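Local coordinates for 3-hydroxyisobutyrate dehydrogenase (Salmonella typhimurium, PDB 3G0O), which oxidises 3-hydroxyisobutyrate to methylmalonate semialdehyde with a nicotinamide cofactor as hydride acceptor, a step of valine catabolism, at the interface of chains A and B. Residues are numbered along the deposited sequence; one frame, centred on the assembly and turned at random. Chains: chain A/B, 3-hydroxyisobutyrate dehydrogenase.

The interface of chains A and B. Residues chain A 184, 263-266; chain B 192, 195, 265, 272.
B:Glu195 reaches across the subunit boundary and caps the start of helix 264-281 of chain A with its carboxylate. The acid grips two successive backbone amides: OE1 accepts from A:Leu265 N at 2.8 Å (163° at the hydrogen), and OE2 from A:Ala266 N at 2.8 Å. Each oxygen uses its syn lone pair, on the side of the other oxygen, so the pair of bonds fixes the rotation of the carboxylate. CG lies anti to the backbone N (chi1 -178°) and the chain continues extended, long enough to carry the carboxylate from helix 174-202 to the amides of the partner. First-turn amides have no carbonyl of their own helix to bind, and the helix dipole would favour a negative group here. A:Pro264 fits as the first helical residue because it has no N-H to satisfy; its ring and the glutamate chain slide past each other in opposite directions. A:Leu263 crosses the glutamate at about a right angle, its CD2 3.9 Å from B:Glu195 CG, and helps shield the acid with apolar surface.

Beside this polar cap, A:Leu265 supplies the greasy part of the contact. Its branches diverge: CD1 presses on the backbone of B:Ala192, 3.4 Å from CA, a tight contact, and the short alanine side chain probably lets the methyl come this close to the helix backbone, while CD2 meets CD2 of B:Leu265, its symmetry mate, at 4.0 Å. The side chain of B:Met272, a selenomethionine, bends at chi3 (73°) and lays its selenium 3.8 Å from A:Leu265 CG; methionine's unbranched, flexible chain suits a place against a branched neighbour.

B:Ala192 and B:Glu195 share one face of the long helix 174-202, which thus receives the start of helix 264-281 from the partner. The two-fold repeats everything with chains exchanged, joining the helical C-terminal regions in what is probably a genuine dimer; the centre of the contact lies about 15 Å from A:Lys179, the predicted catalytic residue.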
# COMPACT_ATOMS: atom_id res chain seq x y z
N LEU A 184 9.82 -4.85 5.97
CA LEU A 184 10.28 -3.48 5.81
C LEU A 184 9.08 -2.71 5.26
O LEU A 184 8.73 -1.64 5.76
CB LEU A 184 11.46 -3.41 4.81
CG LEU A 184 12.10 -2.05 4.51
CD1 LEU A 184 13.43 -2.26 3.80
CD2 LEU A 184 11.17 -1.18 3.66
N LEU A 263 19.01 2.53 4.65
CA LEU A 263 17.56 2.45 4.70
C LEU A 263 16.98 3.76 5.24
O LEU A 263 16.68 3.87 6.43
CB LEU A 263 17.10 1.29 5.59
CG LEU A 263 17.51 -0.13 5.19
CD1 LEU A 263 16.96 -1.11 6.21
CD2 LEU A 263 17.01 -0.45 3.80
N PRO A 264 16.83 4.77 4.37
CA PRO A 264 16.28 6.06 4.82
C PRO A 264 14.91 5.92 5.48
O PRO A 264 14.69 6.41 6.59
CB PRO A 264 16.23 6.87 3.52
CG PRO A 264 17.38 6.31 2.73
CD PRO A 264 17.25 4.82 2.96
N LEU A 265 13.99 5.24 4.80
CA LEU A 265 12.63 5.07 5.33
C LEU A 265 12.47 4.01 6.42
O LEU A 265 11.75 4.23 7.39
CB LEU A 265 11.67 4.78 4.18
CG LEU A 265 11.52 5.90 3.14
CD1 LEU A 265 10.75 5.37 1.93
CD2 LEU A 265 10.81 7.10 3.75
N ALA A 266 13.15 2.88 6.28
CA ALA A 266 13.04 1.81 7.28
C ALA A 266 13.67 2.20 8.61
O ALA A 266 13.20 1.77 9.67
CB ALA A 266 13.68 0.53 6.77
N ALA B 192 9.23 3.88 -0.56
CA ALA B 192 9.38 2.69 0.28
C ALA B 192 9.50 1.45 -0.61
O ALA B 192 10.30 0.57 -0.33
CB ALA B 192 8.19 2.56 1.24
N GLU B 195 12.97 1.41 -1.97
CA GLU B 195 13.93 1.05 -0.94
C GLU B 195 13.93 -0.46 -0.73
O GLU B 195 15.00 -1.08 -0.67
CB GLU B 195 13.58 1.76 0.37
CG GLU B 195 14.55 1.49 1.52
CD GLU B 195 14.33 2.43 2.69
OE1 GLU B 195 14.37 3.66 2.47
OE2 GLU B 195 14.10 1.93 3.81
N LEU B 265 8.62 10.49 7.86
CA LEU B 265 8.67 9.75 6.60
C LEU B 265 8.51 10.59 5.33
O LEU B 265 9.20 10.35 4.34
CB LEU B 265 7.61 8.64 6.62
CG LEU B 265 7.82 7.56 7.69
CD1 LEU B 265 6.57 6.68 7.77
CD2 LEU B 265 9.05 6.72 7.37
N MSE B 272 14.63 11.92 -0.83
CA MSE B 272 14.99 10.87 -1.79
C MSE B 272 14.67 11.28 -3.22
O MSE B 272 15.50 11.15 -4.11
CB MSE B 272 14.29 9.56 -1.43
CG MSE B 272 14.82 8.94 -0.15
SE MSE B 272 13.68 7.53 0.54
CE MSE B 272 14.08 6.15 -0.76